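Local coordinates for protein O-methyltransferase (Bacillus halodurans, PDB 2GPY) that probably transfers methyl groups to hydroxyl oxygens of a substrate not yet identified, as a Rossmann-like O-methyltransferase, at residues T80-Y91 and R106-L117. Numbering follows the deposited sequence.
Sequences TIVSIERDERRY and RIELLFGDALQL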
loop_
_atom_site.group_PDB
_atom_site.type_symbol
_atom_site.label_atom_id
_atom_site.label_comp_id
_atom_site.label_asym_id
_atom_site.label_seq_id
_atom_site.Cartn_x
_atom_site.Cartn_y
_atom_site.Cartn_z
ATOM N N THR B 80 -3.000 10.664 -14.669
ATOM C CA THR B 80 -4.032 10.572 -15.705
ATOM C C THR B 80 -4.706 9.236 -15.549
ATOM O O THR B 80 -4.081 8.243 -15.110
ATOM C CB THR B 80 -3.495 10.759 -17.141
ATOM O OG1 THR B 80 -2.609 9.692 -17.474
ATOM C CG2 THR B 80 -2.756 12.068 -17.279
ATOM N N ILE B 81 -5.993 9.236 -15.865
ATOM C CA ILE B 81 -6.819 8.075 -15.726
ATOM C C ILE B 81 -7.432 7.787 -17.109
ATOM O O ILE B 81 -7.829 8.708 -17.852
ATOM C CB ILE B 81 -7.906 8.334 -14.682
ATOM C CG1 ILE B 81 -7.220 8.762 -13.348
ATOM C CG2 ILE B 81 -8.783 7.093 -14.502
ATOM C CD1 ILE B 81 -8.119 8.884 -12.217
ATOM N N VAL B 82 -7.449 6.510 -17.457
ATOM C CA VAL B 82 -8.186 6.046 -18.621
ATOM C C VAL B 82 -9.236 5.105 -18.025
ATOM O O VAL B 82 -8.901 4.266 -17.196
ATOM C CB VAL B 82 -7.289 5.287 -19.605
ATOM C CG1 VAL B 82 -8.134 4.717 -20.773
ATOM C CG2 VAL B 82 -6.196 6.209 -20.150
ATOM N N SER B 83 -10.500 5.237 -18.412
ATOM C CA SER B 83 -11.538 4.345 -17.854
ATOM C C SER B 83 -12.523 3.859 -18.935
ATOM O O SER B 83 -12.862 4.617 -19.838
ATOM C CB SER B 83 -12.286 5.081 -16.746
ATOM O OG SER B 83 -13.217 4.232 -16.049
ATOM N N ILE B 84 -12.963 2.600 -18.840
ATOM C CA ILE B 84 -13.719 1.956 -19.891
ATOM C C ILE B 84 -15.082 1.558 -19.337
ATOM O O ILE B 84 -15.164 1.030 -18.232
ATOM C CB ILE B 84 -13.015 0.694 -20.420
ATOM C CG1 ILE B 84 -11.644 1.037 -21.012
ATOM C CG2 ILE B 84 -13.859 0.076 -21.527
ATOM C CD1 ILE B 84 -10.788 -0.233 -21.321
ATOM N N GLU B 85 -16.138 1.884 -20.077
ATOM C CA GLU B 85 -17.508 1.558 -19.677
ATOM C C GLU B 85 -18.306 1.030 -20.872
ATOM O O GLU B 85 -18.282 1.610 -21.952
ATOM C CB GLU B 85 -18.191 2.805 -19.088
ATOM C CG GLU B 85 -19.696 2.641 -18.710
ATOM C CD GLU B 85 -19.931 1.480 -17.761
ATOM O OE1 GLU B 85 -19.187 1.326 -16.746
ATOM O OE2 GLU B 85 -20.847 0.705 -18.052
ATOM N N ARG B 86 -19.037 -0.052 -20.662
ATOM C CA ARG B 86 -19.818 -0.626 -21.735
ATOM C C ARG B 86 -21.284 -0.202 -21.774
ATOM O O ARG B 86 -21.927 -0.363 -22.802
ATOM C CB ARG B 86 -19.688 -2.158 -21.723
ATOM C CG ARG B 86 -20.410 -2.869 -20.590
ATOM C CD ARG B 86 -20.871 -4.267 -21.095
ATOM N NE ARG B 86 -21.365 -5.096 -19.998
ATOM C CZ ARG B 86 -21.485 -6.423 -20.028
ATOM N NH1 ARG B 86 -21.140 -7.120 -21.107
ATOM N NH2 ARG B 86 -21.947 -7.062 -18.960
ATOM N N ASP B 87 -21.821 0.335 -20.674
ATOM C CA ASP B 87 -23.235 0.752 -20.652
ATOM C C ASP B 87 -23.346 2.185 -21.172
ATOM O O ASP B 87 -22.780 3.094 -20.563
ATOM C CB ASP B 87 -23.822 0.646 -19.225
ATOM C CG ASP B 87 -25.271 1.101 -19.154
ATOM O OD1 ASP B 87 -25.551 2.310 -19.221
ATOM O OD2 ASP B 87 -26.169 0.245 -19.057
ATOM N N GLU B 88 -24.095 2.395 -22.262
ATOM C CA GLU B 88 -24.070 3.693 -22.949
ATOM C C GLU B 88 -24.606 4.843 -22.094
ATOM O O GLU B 88 -24.036 5.940 -22.097
ATOM C CB GLU B 88 -24.769 3.649 -24.318
ATOM C CG GLU B 88 -24.358 4.806 -25.226
ATOM C CD GLU B 88 -24.712 4.578 -26.694
ATOM O OE1 GLU B 88 -25.608 3.752 -27.022
ATOM O OE2 GLU B 88 -24.134 5.304 -27.533
ATOM N N ARG B 89 -25.705 4.590 -21.381
ATOM C CA ARG B 89 -26.301 5.562 -20.454
ATOM C C ARG B 89 -25.306 5.959 -19.330
ATOM O O ARG B 89 -25.142 7.159 -19.013
ATOM C CB ARG B 89 -27.577 4.929 -19.887
ATOM C CG ARG B 89 -28.266 5.611 -18.724
ATOM C CD ARG B 89 -29.656 4.970 -18.529
ATOM N NE ARG B 89 -29.997 4.831 -17.110
ATOM C CZ ARG B 89 -30.918 5.553 -16.474
ATOM N NH1 ARG B 89 -31.623 6.479 -17.116
ATOM N NH2 ARG B 89 -31.140 5.345 -15.179
ATOM N N ARG B 90 -24.666 4.967 -18.715
ATOM C CA ARG B 90 -23.675 5.259 -17.665
ATOM C C ARG B 90 -22.490 6.053 -18.195
ATOM O O ARG B 90 -22.076 7.039 -17.565
ATOM C CB ARG B 90 -23.204 3.994 -16.938
ATOM C CG ARG B 90 -24.308 3.366 -16.112
ATOM C CD ARG B 90 -23.869 2.114 -15.409
ATOM N NE ARG B 90 -24.995 1.567 -14.642
ATOM C CZ ARG B 90 -24.972 0.431 -13.941
ATOM N NH1 ARG B 90 -23.886 -0.317 -13.898
ATOM N NH2 ARG B 90 -26.061 0.034 -13.289
ATOM N N TYR B 91 -21.965 5.635 -19.349
ATOM C CA TYR B 91 -20.843 6.344 -19.994
ATOM C C TYR B 91 -21.176 7.837 -20.227
ATOM O O TYR B 91 -20.349 8.704 -19.939
ATOM C CB TYR B 91 -20.437 5.654 -21.308
ATOM C CG TYR B 91 -19.629 6.545 -22.217
ATOM C CD1 TYR B 91 -18.254 6.725 -22.022
ATOM C CD2 TYR B 91 -20.248 7.231 -23.262
ATOM C CE1 TYR B 91 -17.511 7.586 -22.869
ATOM C CE2 TYR B 91 -19.534 8.079 -24.089
ATOM C CZ TYR B 91 -18.169 8.252 -23.888
ATOM O OH TYR B 91 -17.504 9.096 -24.757
ATOM N N ARG B 106 -7.650 15.103 -17.732
ATOM C CA ARG B 106 -6.964 14.108 -16.940
ATOM C C ARG B 106 -7.718 12.781 -16.827
ATOM O O ARG B 106 -7.168 11.792 -16.350
ATOM C CB ARG B 106 -6.692 14.672 -15.556
ATOM C CG ARG B 106 -5.662 15.803 -15.604
ATOM C CD ARG B 106 -4.931 15.886 -14.304
ATOM N NE ARG B 106 -5.812 16.311 -13.218
ATOM C CZ ARG B 106 -6.098 15.610 -12.125
ATOM N NH1 ARG B 106 -6.896 16.183 -11.237
ATOM N NH2 ARG B 106 -5.624 14.341 -11.915
ATOM N N ILE B 107 -8.965 12.759 -17.275
ATOM C CA ILE B 107 -9.736 11.508 -17.267
ATOM C C ILE B 107 -10.214 11.245 -18.679
ATOM O O ILE B 107 -10.999 12.048 -19.243
ATOM C CB ILE B 107 -10.940 11.570 -16.320
ATOM C CG1 ILE B 107 -10.490 11.849 -14.874
ATOM C CG2 ILE B 107 -11.813 10.283 -16.461
ATOM C CD1 ILE B 107 -11.669 12.010 -13.888
ATOM N N GLU B 108 -9.711 10.165 -19.267
ATOM C CA GLU B 108 -10.108 9.798 -20.635
ATOM C C GLU B 108 -11.137 8.666 -20.546
ATOM O O GLU B 108 -10.830 7.598 -20.046
ATOM C CB GLU B 108 -8.900 9.336 -21.464
ATOM C CG GLU B 108 -9.287 8.949 -22.907
ATOM C CD GLU B 108 -8.127 8.405 -23.742
ATOM O OE1 GLU B 108 -6.971 8.350 -23.259
ATOM O OE2 GLU B 108 -8.382 8.032 -24.909
ATOM N N LEU B 109 -12.353 8.904 -21.017
ATOM C CA LEU B 109 -13.385 7.887 -20.892
ATOM C C LEU B 109 -13.587 7.197 -22.227
ATOM O O LEU B 109 -13.793 7.844 -23.255
ATOM C CB LEU B 109 -14.726 8.488 -20.438
ATOM C CG LEU B 109 -14.754 9.186 -19.084
ATOM C CD1 LEU B 109 -16.212 9.620 -18.814
ATOM C CD2 LEU B 109 -14.228 8.235 -17.980
ATOM N N LEU B 110 -13.550 5.879 -22.190
ATOM C CA LEU B 110 -13.742 5.096 -23.380
ATOM C C LEU B 110 -15.071 4.362 -23.251
ATOM O O LEU B 110 -15.408 3.807 -22.208
ATOM C CB LEU B 110 -12.586 4.117 -23.583
ATOM C CG LEU B 110 -11.187 4.717 -23.824
ATOM C CD1 LEU B 110 -10.178 3.606 -24.059
ATOM C CD2 LEU B 110 -11.199 5.672 -25.002
ATOM N N PHE B 111 -15.842 4.418 -24.317
ATOM C CA PHE B 111 -17.075 3.707 -24.365
ATOM C C PHE B 111 -16.842 2.454 -25.171
ATOM O O PHE B 111 -16.595 2.523 -26.378
ATOM C CB PHE B 111 -18.117 4.572 -25.053
ATOM C CG PHE B 111 -19.376 3.853 -25.353
ATOM C CD1 PHE B 111 -20.070 3.200 -24.340
ATOM C CD2 PHE B 111 -19.884 3.828 -26.658
ATOM C CE1 PHE B 111 -21.271 2.529 -24.633
ATOM C CE2 PHE B 111 -21.053 3.161 -26.938
ATOM C CZ PHE B 111 -21.751 2.508 -25.912
ATOM N N GLY B 112 -17.001 1.306 -24.534
ATOM C CA GLY B 112 -16.868 0.061 -25.272
ATOM C C GLY B 112 -16.808 -1.116 -24.357
ATOM O O GLY B 112 -16.813 -0.970 -23.148
ATOM N N ASP B 113 -16.750 -2.300 -24.954
ATOM C CA ASP B 113 -16.532 -3.529 -24.214
ATOM C C ASP B 113 -15.027 -3.715 -24.020
ATOM O O ASP B 113 -14.291 -3.876 -25.003
ATOM C CB ASP B 113 -17.099 -4.691 -25.039
ATOM C CG ASP B 113 -17.046 -6.026 -24.303
ATOM O OD1 ASP B 113 -16.053 -6.316 -23.608
ATOM O OD2 ASP B 113 -18.014 -6.800 -24.463
ATOM N N ALA B 114 -14.562 -3.716 -22.770
ATOM C CA ALA B 114 -13.122 -3.832 -22.487
ATOM C C ALA B 114 -12.465 -5.059 -23.104
ATOM O O ALA B 114 -11.292 -5.018 -23.456
ATOM C CB ALA B 114 -12.859 -3.785 -20.977
ATOM N N LEU B 115 -13.221 -6.145 -23.230
ATOM C CA LEU B 115 -12.681 -7.400 -23.763
ATOM C C LEU B 115 -12.479 -7.306 -25.267
ATOM O O LEU B 115 -11.794 -8.124 -25.858
ATOM C CB LEU B 115 -13.597 -8.562 -23.404
ATOM C CG LEU B 115 -13.070 -9.620 -22.423
ATOM C CD1 LEU B 115 -12.047 -9.107 -21.403
ATOM C CD2 LEU B 115 -14.236 -10.307 -21.743
ATOM N N GLN B 116 -13.066 -6.274 -25.869
ATOM C CA GLN B 116 -12.911 -6.008 -27.288
ATOM C C GLN B 116 -11.942 -4.852 -27.562
ATOM O O GLN B 116 -11.639 -4.557 -28.730
ATOM C CB GLN B 116 -14.284 -5.742 -27.912
ATOM C CG GLN B 116 -15.232 -6.930 -27.739
ATOM C CD GLN B 116 -16.442 -6.863 -28.635
ATOM O OE1 GLN B 116 -16.548 -7.634 -29.580
ATOM N NE2 GLN B 116 -17.359 -5.924 -28.359
ATOM N N LEU B 117 -11.452 -4.222 -26.492
ATOM C CA LEU B 117 -10.620 -3.012 -26.586
ATOM C C LEU B 117 -9.140 -3.225 -26.283
ATOM O O LEU B 117 -8.381 -2.258 -26.196
ATOM C CB LEU B 117 -11.154 -1.908 -25.659
ATOM C CG LEU B 117 -12.422 -1.142 -26.058
ATOM C CD1 LEU B 117 -12.643 0.005 -25.107
ATOM C CD2 LEU B 117 -12.386 -0.643 -27.497
#
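Y91 and F111 both hold CG anti to the backbone N, with chi1 162° in the tyrosine and 171° in the phenylalanine, and these torsions bring the Y91 ring over F111 CB. The first lays the Y91 ring against the end of strand 107-111; the second sends the F111 ring out toward the start of helix 88-100. This is the right-handed beta-alpha-beta crossover of a Rossmann-like methyltransferase sheet, strand 80-85 running parallel to edge strand 107-111. F111 CB stands over the centre of the Y91 ring, 3.5 Å from its centroid and almost on the ring normal, a CH-pi contact. L109 CB reaches CE1 of the same ring at 3.8 Å. Beyond CB, the F111 ring lies along the turn, its CZ 3.5 Å from E88 CG, with the E88 carboxylate plane only 15° from the ring plane. With an alanine at Y91 the ring would be gone, and F111 CB is likely to lose the aromatic face beside it and L109 CB its contact with CE1.

Between the strands, six backbone bonds form a parallel ladder, from I81 N to R106 O through to G112 N to E85 O, the last donor sitting above the carbonyl plane. On the face of S83 and L109, S83 CB touches L109 CD2, while S83 OG bonds to E60 on the next strand. On the other face, V82 CG1 packs on L110 CD1, and helix 118-122 covers both through L121. I84 CG2 packs on A114 CB and L117 CD1, at 4.0 and 3.8 Å, in the chain that follows strand 107-111. Where strand 80-85 turns into the helix, E85 OE2 accepts from D87 N, and D87 serves as N-cap: its OD1 takes the R90 N-H through the anti lone pair, at 2.8 Å.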